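PDB 5AEG: sulfoquinovosidase from Escherichia coli, which hydrolyses sulfoquinovosyl diacylglycerides and simple sulfoquinovosides such as sulfoquinovosyl glycerol, releasing sulfoquinovose for sulfoglycolysis. Local coordinates for residues A[588-593]-A[606-611]; A[612-617]-A[626-631]; A[634-639]-A[662-667]. All coordinates share one frame; numbering follows the deposited sequence.

In the fold
All three contacts belong to the C-terminal beta domain of this family 31 glycoside hydrolase, away from the annotated catalytic, substrate and calcium sites. Contacts 1 and 3 are strand pairings within one antiparallel sheet, in which strand 613-615 lies between 607-609 and 660-663; contact 2 packs that middle strand against strand 625-630, which pairs with 647-652. The centres of contacts 1 and 2 are about 10 Å apart, those of 2 and 3 about 11 Å, and those of 1 and 3 about 14 Å. Gln606 NE2 probably donates to Tyr629 O at 2.8 Å, linking contacts 1 and 2. Asp612 OD1 forms a salt bridge with Arg663 NH1 at 2.8 Å, linking contacts 2 and 3.

Contact 1 of 3, residues A[588-593]-A[606-611]; sequences RPLFLH and QYLLGR
Arg588 and Leu608 form an antiparallel hydrogen-bonded pair at one border of the six-stranded sheet of the C-terminal beta domain. Arg588 N donates to Leu608 O at 2.7 Å, and Leu608 N returns a bond to Arg588 O. Beyond the pair, the chain of Arg588 stays extended from CG to NE and runs alongside the backbone at Gly610, whose carbonyl carbon lies over one face of the guanidinium. Its NE is held by Pro585 O, while NH1 donates to His593 NE2 at 3.0 Å, within the guanidinium plane but tilted from that of the imidazole. Together they fix the rotation of the guanidinium, and the NH1 bond also ties down the imidazole. On one face of that ring the guanidinium of Arg611 forms an offset stack shifted toward His593 CB, planes 8° apart. Arg611 gets there by a bend: CG is anti to the backbone N (chi1 -179°), and the chain then turns at chi2 (64°). Its NH1 is hydrogen-bonded to Tyr594 OH. At the ring edge, His593 CD2 meets Leu608 CD1 at 3.6 Å, in the plane of the imidazole. Leu590 crosses Leu608 at about a right angle, its CD1 3.9 Å from Leu608 CG, and its CD2 touches Gln606 NE2, an amide nitrogen engaged with Tyr629. A water bridges the two backbones here, accepting from Leu590 N and donating to Gln606 O at 3.0 Å.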
loop_
_atom_site.group_PDB
_atom_site.type_symbol
_atom_site.label_atom_id
_atom_site.label_comp_id
_atom_site.label_asym_id
_atom_site.label_seq_id
_atom_site.Cartn_x
_atom_site.Cartn_y
_atom_site.Cartn_z
ATOM N N ARG A 588 7.044 -10.582 6.731
ATOM C CA ARG A 588 8.429 -10.192 6.626
ATOM C C ARG A 588 9.179 -10.815 5.472
ATOM O O ARG A 588 9.070 -12.054 5.204
ATOM C CB ARG A 588 9.132 -10.631 7.959
ATOM C CG ARG A 588 8.497 -10.017 9.179
ATOM C CD ARG A 588 9.094 -10.508 10.509
ATOM N NE ARG A 588 8.277 -10.139 11.636
ATOM C CZ ARG A 588 8.530 -10.476 12.911
ATOM N NH1 ARG A 588 9.616 -11.188 13.237
ATOM N NH2 ARG A 588 7.699 -10.143 13.882
ATOM N N PRO A 589 10.081 -10.043 4.830
ATOM C CA PRO A 589 11.006 -10.561 3.863
ATOM C C PRO A 589 11.935 -11.563 4.601
ATOM O O PRO A 589 12.251 -11.286 5.753
ATOM C CB PRO A 589 11.790 -9.309 3.425
ATOM C CG PRO A 589 10.871 -8.168 3.737
ATOM C CD PRO A 589 10.173 -8.576 4.971
ATOM N N LEU A 590 12.270 -12.675 3.978
ATOM C CA LEU A 590 13.092 -13.725 4.685
ATOM C C LEU A 590 14.481 -13.153 5.151
ATOM O O LEU A 590 15.017 -13.585 6.194
ATOM C CB LEU A 590 13.323 -14.900 3.845
ATOM C CG LEU A 590 12.293 -16.048 3.977
ATOM C CD1 LEU A 590 10.861 -15.701 3.532
ATOM C CD2 LEU A 590 12.756 -17.285 3.269
ATOM N N PHE A 591 14.985 -12.148 4.443
ATOM C CA PHE A 591 16.309 -11.591 4.753
ATOM C C PHE A 591 16.277 -10.761 6.012
ATOM O O PHE A 591 17.322 -10.498 6.533
ATOM C CB PHE A 591 16.945 -10.906 3.548
ATOM C CG PHE A 591 16.154 -9.745 3.004
ATOM C CD1 PHE A 591 16.097 -8.552 3.675
ATOM C CD2 PHE A 591 15.480 -9.887 1.849
ATOM C CE1 PHE A 591 15.391 -7.466 3.132
ATOM C CE2 PHE A 591 14.737 -8.837 1.317
ATOM C CZ PHE A 591 14.725 -7.628 1.938
ATOM N N LEU A 592 15.109 -10.426 6.590
ATOM C CA LEU A 592 15.089 -9.808 7.888
ATOM C C LEU A 592 15.687 -10.752 8.973
ATOM O O LEU A 592 16.256 -10.253 9.987
ATOM C CB LEU A 592 13.740 -9.394 8.371
ATOM C CG LEU A 592 12.966 -8.298 7.628
ATOM C CD1 LEU A 592 11.795 -7.798 8.430
ATOM C CD2 LEU A 592 13.858 -7.195 7.162
ATOM N N HIS A 593 15.514 -12.055 8.770
ATOM C CA HIS A 593 15.969 -13.054 9.769
ATOM C C HIS A 593 17.039 -13.970 9.281
ATOM O O HIS A 593 17.551 -14.715 10.097
ATOM C CB HIS A 593 14.793 -13.836 10.349
ATOM C CG HIS A 593 13.844 -12.997 11.077
ATOM N ND1 HIS A 593 14.202 -12.265 12.208
ATOM C CD2 HIS A 593 12.538 -12.685 10.815
ATOM C CE1 HIS A 593 13.152 -11.578 12.625
ATOM N NE2 HIS A 593 12.130 -11.828 11.801
ATOM N N GLN A 606 7.149 -15.502 -1.314
ATOM C CA GLN A 606 7.098 -16.067 0.006
ATOM C C GLN A 606 7.604 -15.113 1.028
ATOM O O GLN A 606 8.274 -14.123 0.730
ATOM C CB GLN A 606 7.905 -17.398 0.013
ATOM C CG GLN A 606 9.313 -17.288 -0.352
ATOM C CD GLN A 606 10.056 -18.624 -0.176
ATOM O OE1 GLN A 606 10.074 -19.470 -1.098
ATOM N NE2 GLN A 606 10.534 -18.870 1.022
ATOM N N TYR A 607 7.194 -15.395 2.279
ATOM C CA TYR A 607 7.347 -14.524 3.369
ATOM C C TYR A 607 7.379 -15.251 4.661
ATOM O O TYR A 607 7.025 -16.416 4.722
ATOM C CB TYR A 607 6.265 -13.405 3.443
ATOM C CG TYR A 607 4.862 -13.896 3.608
ATOM C CD1 TYR A 607 4.109 -14.375 2.486
ATOM C CD2 TYR A 607 4.234 -13.883 4.832
ATOM C CE1 TYR A 607 2.791 -14.832 2.632
ATOM C CE2 TYR A 607 2.913 -14.359 4.983
ATOM C CZ TYR A 607 2.195 -14.815 3.876
ATOM O OH TYR A 607 0.893 -15.221 4.092
ATOM N N LEU A 608 7.845 -14.543 5.684
ATOM C CA LEU A 608 7.719 -15.011 7.069
ATOM C C LEU A 608 6.527 -14.275 7.738
ATOM O O LEU A 608 6.366 -13.053 7.605
ATOM C CB LEU A 608 8.994 -14.731 7.838
ATOM C CG LEU A 608 10.256 -15.416 7.383
ATOM C CD1 LEU A 608 11.522 -14.823 8.068
ATOM C CD2 LEU A 608 10.206 -16.906 7.507
ATOM N N LEU A 609 5.693 -15.022 8.416
ATOM C CA LEU A 609 4.604 -14.495 9.261
ATOM C C LEU A 609 5.148 -14.490 10.663
ATOM O O LEU A 609 5.299 -15.541 11.260
ATOM C CB LEU A 609 3.348 -15.341 9.153
ATOM C CG LEU A 609 2.060 -14.891 9.847
ATOM C CD1 LEU A 609 1.511 -13.567 9.246
ATOM C CD2 LEU A 609 0.988 -15.968 9.766
ATOM N N GLY A 610 5.379 -13.293 11.192
ATOM C CA GLY A 610 6.202 -13.131 12.414
ATOM C C GLY A 610 7.579 -13.762 12.148
ATOM O O GLY A 610 8.025 -13.879 11.008
ATOM N N ARG A 611 8.260 -14.140 13.234
ATOM C CA ARG A 611 9.566 -14.789 13.144
ATOM C C ARG A 611 9.583 -16.260 12.704
ATOM O O ARG A 611 10.543 -16.690 12.034
ATOM C CB ARG A 611 10.244 -14.671 14.525
ATOM C CG ARG A 611 11.633 -15.264 14.676
ATOM C CD ARG A 611 12.695 -14.631 13.851
ATOM N NE ARG A 611 14.007 -15.383 13.864
ATOM C CZ ARG A 611 14.342 -16.340 12.983
ATOM N NH1 ARG A 611 13.492 -16.752 11.950
ATOM N NH2 ARG A 611 15.531 -16.901 13.109
HETATM O O HOH W 1 10.969 -13.019 1.420
#

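Contact 2 of 3, residues A[612-617]-A[626-631]; sequences DILVAP and WTLYLP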
loop_
_atom_site.group_PDB
_atom_site.type_symbol
_atom_site.label_atom_id
_atom_site.label_comp_id
_atom_site.label_asym_id
_atom_site.label_seq_id
_atom_site.Cartn_x
_atom_site.Cartn_y
_atom_site.Cartn_z
ATOM N N ASP A 612 8.542 -17.029 13.057
ATOM C CA ASP A 612 8.674 -18.500 13.138
ATOM C C ASP A 612 7.856 -19.276 12.112
ATOM O O ASP A 612 7.912 -20.508 12.084
ATOM C CB ASP A 612 8.272 -18.921 14.566
ATOM C CG ASP A 612 9.277 -18.473 15.648
ATOM O OD1 ASP A 612 10.404 -18.281 15.280
ATOM O OD2 ASP A 612 8.897 -18.271 16.808
ATOM N N ILE A 613 7.050 -18.589 11.272
ATOM C CA ILE A 613 6.288 -19.322 10.245
ATOM C C ILE A 613 6.731 -18.851 8.887
ATOM O O ILE A 613 6.849 -17.630 8.650
ATOM C CB ILE A 613 4.774 -19.038 10.390
ATOM C CG1 ILE A 613 4.281 -19.590 11.711
ATOM C CG2 ILE A 613 4.017 -19.690 9.218
ATOM C CD1 ILE A 613 2.844 -19.272 12.078
ATOM N N LEU A 614 6.967 -19.780 7.970
ATOM C CA LEU A 614 7.314 -19.464 6.625
ATOM C C LEU A 614 6.124 -19.843 5.755
ATOM O O LEU A 614 5.634 -21.001 5.822
ATOM C CB LEU A 614 8.570 -20.184 6.204
ATOM C CG LEU A 614 9.142 -19.946 4.772
ATOM C CD1 LEU A 614 10.653 -20.128 4.776
ATOM C CD2 LEU A 614 8.536 -20.772 3.689
ATOM N N VAL A 615 5.717 -18.932 4.854
ATOM C CA VAL A 615 4.499 -19.168 3.985
ATOM C C VAL A 615 4.862 -18.987 2.523
ATOM O O VAL A 615 5.470 -17.949 2.140
ATOM C CB VAL A 615 3.319 -18.239 4.330
ATOM C CG1 VAL A 615 2.022 -18.579 3.550
ATOM C CG2 VAL A 615 3.067 -18.160 5.821
ATOM N N ALA A 616 4.476 -19.940 1.691
ATOM C CA ALA A 616 4.667 -19.760 0.272
ATOM C C ALA A 616 3.352 -20.102 -0.403
ATOM O O ALA A 616 3.102 -21.233 -0.761
ATOM C CB ALA A 616 5.785 -20.607 -0.251
ATOM N N PRO A 617 2.486 -19.115 -0.568
ATOM C CA PRO A 617 1.149 -19.381 -1.105
ATOM C C PRO A 617 1.108 -19.945 -2.514
ATOM O O PRO A 617 1.832 -19.495 -3.405
ATOM C CB PRO A 617 0.436 -18.004 -1.036
ATOM C CG PRO A 617 1.312 -17.119 -0.290
ATOM C CD PRO A 617 2.718 -17.706 -0.275
ATOM N N TRP A 626 3.828 -27.791 -4.730
ATOM C CA TRP A 626 4.381 -26.460 -4.744
ATOM C C TRP A 626 5.858 -26.508 -4.307
ATOM O O TRP A 626 6.230 -27.309 -3.427
ATOM C CB TRP A 626 3.588 -25.553 -3.788
ATOM C CG TRP A 626 3.874 -24.089 -3.990
ATOM C CD1 TRP A 626 4.508 -23.241 -3.176
ATOM C CD2 TRP A 626 3.438 -23.342 -5.107
ATOM N NE1 TRP A 626 4.510 -21.960 -3.729
ATOM C CE2 TRP A 626 3.895 -22.010 -4.934
ATOM C CE3 TRP A 626 2.728 -23.692 -6.300
ATOM C CZ2 TRP A 626 3.637 -21.024 -5.864
ATOM C CZ3 TRP A 626 2.485 -22.676 -7.272
ATOM C CH2 TRP A 626 2.997 -21.392 -7.042
ATOM N N THR A 627 6.645 -25.657 -4.939
ATOM C CA THR A 627 8.143 -25.585 -4.773
ATOM C C THR A 627 8.439 -24.216 -4.236
ATOM O O THR A 627 7.870 -23.209 -4.706
ATOM C CB THR A 627 8.798 -25.883 -6.137
ATOM O OG1 THR A 627 8.477 -27.216 -6.545
ATOM C CG2 THR A 627 10.325 -25.746 -6.080
ATOM N N LEU A 628 9.263 -24.150 -3.200
ATOM C CA LEU A 628 9.589 -22.949 -2.497
ATOM C C LEU A 628 10.982 -23.153 -1.928
ATOM O O LEU A 628 11.576 -24.248 -2.095
ATOM C CB LEU A 628 8.616 -22.715 -1.357
ATOM C CG LEU A 628 8.575 -23.853 -0.357
ATOM C CD1 LEU A 628 8.697 -23.266 1.030
ATOM C CD2 LEU A 628 7.302 -24.687 -0.512
ATOM N N TYR A 629 11.452 -22.128 -1.236
ATOM C CA TYR A 629 12.787 -22.098 -0.677
ATOM C C TYR A 629 12.741 -22.057 0.818
ATOM O O TYR A 629 12.125 -21.180 1.397
ATOM C CB TYR A 629 13.607 -20.884 -1.266
ATOM C CG TYR A 629 14.987 -20.853 -0.685
ATOM C CD1 TYR A 629 15.972 -21.802 -1.110
ATOM C CD2 TYR A 629 15.323 -19.977 0.319
ATOM C CE1 TYR A 629 17.291 -21.767 -0.573
ATOM C CE2 TYR A 629 16.625 -19.961 0.869
ATOM C CZ TYR A 629 17.583 -20.905 0.434
ATOM O OH TYR A 629 18.866 -20.842 1.040
ATOM N N LEU A 630 13.495 -22.953 1.492
ATOM C CA LEU A 630 13.693 -22.813 2.908
ATOM C C LEU A 630 15.127 -22.375 3.232
ATOM O O LEU A 630 16.084 -23.000 2.723
ATOM C CB LEU A 630 13.429 -24.170 3.606
ATOM C CG LEU A 630 12.016 -24.760 3.464
ATOM C CD1 LEU A 630 11.914 -26.185 4.130
ATOM C CD2 LEU A 630 11.002 -23.868 4.103
ATOM N N PRO A 631 15.275 -21.285 4.001
ATOM C CA PRO A 631 16.612 -20.937 4.432
ATOM C C PRO A 631 17.049 -21.998 5.539
ATOM O O PRO A 631 16.232 -22.887 5.960
ATOM C CB PRO A 631 16.461 -19.579 5.056
ATOM C CG PRO A 631 15.060 -19.651 5.693
ATOM C CD PRO A 631 14.267 -20.572 4.792
HETATM O O HOH W 2 4.855 -19.031 -3.388
#
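Leu614 and Ala616 pack against Leu628 of strand 625-630 across the interior of the C-terminal beta domain, where two antiparallel sheets face each other. The axes of segments 613-615 and 626-630 come within 9.0 Å, and the contact is made by side chains rather than by strand pairing. Leu614 buries the most surface. With CG anti to the backbone N (chi1 -179°), it directs both methyls at the facing strand: CD2 meets Leu628 CD1 at 3.6 Å, while CD1 touches Leu630 CD2 and comes tip to tip with Pro631 CD at 3.6 Å. Phe661 of the neighbouring strand 660-663 also touches Leu628 and Leu630. At Ala616, where the side chain is a single methyl, the backbones are closer, its CA lying 6.5 Å from that of Leu628, and its CB packs on Leu628 CB at 3.7 Å. The same methyl lies near the five-membered ring of Trp626. Pro617 C lies above one face of this indole, near its rim, and Pro617 O comes within 3.4 Å of Trp626 CZ2. The indole N-H is satisfied by a water in the ring plane, which accepts from Trp626 NE1 at 3.0 Å and donates to Pro617 O at 3.1 Å.

Contact 3 of 3, residues A[634-639]-A[662-667]; sequences NWVHAW and YRADSE
Val636 and Tyr662 carry the tight part of this pairing between strands 635-637 and 660-663, in the antiparallel sheet of the C-terminal beta domain. They form a hydrogen-bonded pair, with Val636 N donating to Tyr662 O at 2.7 Å and Tyr662 N to Val636 O at 2.8 Å. Their side chains leave the same face of the sheet and lie side by side. Tyr662 CG sits between the backbone N and the carbonyl carbon (chi1 70°), which brings the phenol ring flat beneath the valine: Val636 CB lies over the ring face, 3.8 Å from its centroid, and CG1 reaches the hydroxyl end. On the other face Trp635 and Arg663 form the adjacent non-hydrogen-bonded pair. Arg663 CG leans off-centre on the six-membered ring of Trp635, 3.7 Å from CZ3, while its guanidinium stands nearly perpendicular to the indole.

Toward solvent the pairing gives way to a type I turn from Arg663 to Ser666. Ala664 N still donates to Asn634 O at 3.0 Å, but Asn634 ND2 and Asp665 OD2 stay 4.5 Å apart. A water lies 3.0 Å from Asn634 O and accepts from Asp665 N.

Besides Asp612, Arg663 has a salt-bridge partner for NE in Asp633, just before strand 635-637. Helix 669-673 packs against the Tyr662 face through Ala669, Phe672 and Ala673, while strand 643-644 continues the sheet beyond 635-637.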
loop_
_atom_site.group_PDB
_atom_site.type_symbol
_atom_site.label_atom_id
_atom_site.label_comp_id
_atom_site.label_asym_id
_atom_site.label_seq_id
_atom_site.Cartn_x
_atom_site.Cartn_y
_atom_site.Cartn_z
ATOM N N ASN A 634 15.714 -25.459 11.150
ATOM C CA ASN A 634 14.922 -26.698 11.344
ATOM C C ASN A 634 13.416 -26.390 11.187
ATOM O O ASN A 634 12.825 -25.839 12.084
ATOM C CB ASN A 634 15.283 -27.327 12.665
ATOM C CG ASN A 634 16.734 -27.956 12.579
ATOM O OD1 ASN A 634 17.123 -28.710 11.595
ATOM N ND2 ASN A 634 17.539 -27.539 13.470
ATOM N N TRP A 635 12.902 -26.787 10.049
ATOM C CA TRP A 635 11.533 -26.457 9.603
ATOM C C TRP A 635 10.652 -27.655 9.807
ATOM O O TRP A 635 11.099 -28.792 9.674
ATOM C CB TRP A 635 11.558 -26.027 8.139
ATOM C CG TRP A 635 12.210 -24.715 7.944
ATOM C CD1 TRP A 635 13.440 -24.518 7.407
ATOM C CD2 TRP A 635 11.741 -23.411 8.361
ATOM N NE1 TRP A 635 13.713 -23.215 7.371
ATOM C CE2 TRP A 635 12.727 -22.511 8.021
ATOM C CE3 TRP A 635 10.583 -22.935 8.974
ATOM C CZ2 TRP A 635 12.602 -21.173 8.238
ATOM C CZ3 TRP A 635 10.445 -21.606 9.156
ATOM C CH2 TRP A 635 11.450 -20.741 8.810
ATOM N N VAL A 636 9.403 -27.401 10.192
ATOM C CA VAL A 636 8.384 -28.429 10.298
ATOM C C VAL A 636 7.178 -28.049 9.451
ATOM O O VAL A 636 6.655 -26.930 9.636
ATOM C CB VAL A 636 7.913 -28.531 11.773
ATOM C CG1 VAL A 636 6.928 -29.667 11.891
ATOM C CG2 VAL A 636 9.102 -28.774 12.654
ATOM N N HIS A 637 6.832 -28.883 8.493
ATOM C CA HIS A 637 5.641 -28.683 7.678
ATOM C C HIS A 637 4.384 -28.708 8.566
ATOM O O HIS A 637 4.153 -29.687 9.326
ATOM C CB HIS A 637 5.621 -29.706 6.585
ATOM C CG HIS A 637 4.479 -29.603 5.625
ATOM N ND1 HIS A 637 3.474 -30.548 5.553
ATOM C CD2 HIS A 637 4.159 -28.653 4.720
ATOM C CE1 HIS A 637 2.598 -30.189 4.639
ATOM N NE2 HIS A 637 3.008 -29.070 4.081
ATOM N N ALA A 638 3.566 -27.641 8.500
ATOM C CA ALA A 638 2.444 -27.471 9.425
ATOM C C ALA A 638 1.436 -28.632 9.400
ATOM O O ALA A 638 0.820 -28.912 10.424
ATOM C CB ALA A 638 1.648 -26.209 9.114
ATOM N N TRP A 639 1.231 -29.245 8.253
ATOM C CA TRP A 639 0.064 -30.135 8.097
ATOM C C TRP A 639 0.453 -31.604 8.348
ATOM O O TRP A 639 -0.419 -32.428 8.639
ATOM C CB TRP A 639 -0.706 -30.007 6.770
ATOM C CG TRP A 639 -0.916 -28.512 6.515
ATOM C CD1 TRP A 639 -0.329 -27.761 5.548
ATOM C CD2 TRP A 639 -1.700 -27.626 7.298
ATOM N NE1 TRP A 639 -0.679 -26.457 5.684
ATOM C CE2 TRP A 639 -1.487 -26.314 6.776
ATOM C CE3 TRP A 639 -2.520 -27.781 8.391
ATOM C CZ2 TRP A 639 -2.150 -25.200 7.271
ATOM C CZ3 TRP A 639 -3.153 -26.666 8.920
ATOM C CH2 TRP A 639 -2.976 -25.362 8.315
ATOM N N TYR A 662 6.928 -24.187 10.049
ATOM C CA TYR A 662 7.318 -23.476 11.222
ATOM C C TYR A 662 8.647 -23.980 11.842
ATOM O O TYR A 662 9.065 -25.118 11.593
ATOM C CB TYR A 662 6.223 -23.446 12.277
ATOM C CG TYR A 662 5.924 -24.806 12.976
ATOM C CD1 TYR A 662 6.646 -25.240 14.075
ATOM C CD2 TYR A 662 4.967 -25.648 12.475
ATOM C CE1 TYR A 662 6.384 -26.481 14.708
ATOM C CE2 TYR A 662 4.688 -26.913 13.085
ATOM C CZ TYR A 662 5.362 -27.292 14.229
ATOM O OH TYR A 662 5.047 -28.552 14.777
ATOM N N ARG A 663 9.254 -23.097 12.613
ATOM C CA ARG A 663 10.590 -23.347 13.212
ATOM C C ARG A 663 10.335 -24.320 14.440
ATOM O O ARG A 663 9.638 -23.982 15.382
ATOM C CB ARG A 663 11.244 -22.042 13.703
ATOM C CG ARG A 663 11.726 -21.129 12.569
ATOM C CD ARG A 663 12.437 -19.896 13.070
ATOM N NE ARG A 663 13.603 -20.270 13.847
ATOM C CZ ARG A 663 13.772 -20.074 15.145
ATOM N NH1 ARG A 663 12.826 -19.517 15.927
ATOM N NH2 ARG A 663 14.928 -20.529 15.688
ATOM N N ALA A 664 10.919 -25.506 14.364
ATOM C CA ALA A 664 10.918 -26.518 15.474
ATOM C C ALA A 664 11.276 -25.902 16.781
ATOM O O ALA A 664 10.693 -26.239 17.766
ATOM C CB ALA A 664 11.887 -27.632 15.124
ATOM N N ASP A 665 12.167 -24.899 16.775
ATOM C CA ASP A 665 12.648 -24.258 18.019
ATOM C C ASP A 665 11.838 -23.100 18.465
ATOM O O ASP A 665 12.176 -22.475 19.448
ATOM C CB ASP A 665 14.107 -23.798 17.832
ATOM C CG ASP A 665 15.029 -24.978 17.501
ATOM O OD1 ASP A 665 14.829 -26.049 18.090
ATOM O OD2 ASP A 665 15.896 -24.877 16.648
ATOM N N SER A 666 10.753 -22.756 17.755
ATOM C CA SER A 666 9.952 -21.655 18.219
ATOM C C SER A 666 9.389 -21.947 19.592
ATOM O O SER A 666 8.917 -23.073 19.875
ATOM C CB SER A 666 8.734 -21.465 17.247
ATOM O OG SER A 666 7.902 -20.489 17.775
ATOM N N GLU A 667 9.287 -20.927 20.393
ATOM C CA GLU A 667 8.598 -21.057 21.667
ATOM C C GLU A 667 7.133 -21.271 21.502
ATOM O O GLU A 667 6.486 -21.699 22.413
ATOM C CB GLU A 667 8.897 -19.883 22.603
ATOM C CG GLU A 667 8.304 -18.529 22.243
ATOM C CD GLU A 667 9.152 -17.701 21.229
ATOM O OE1 GLU A 667 9.963 -18.256 20.417
ATOM O OE2 GLU A 667 8.963 -16.469 21.247
HETATM O O HOH W 3 13.850 -24.214 14.338
#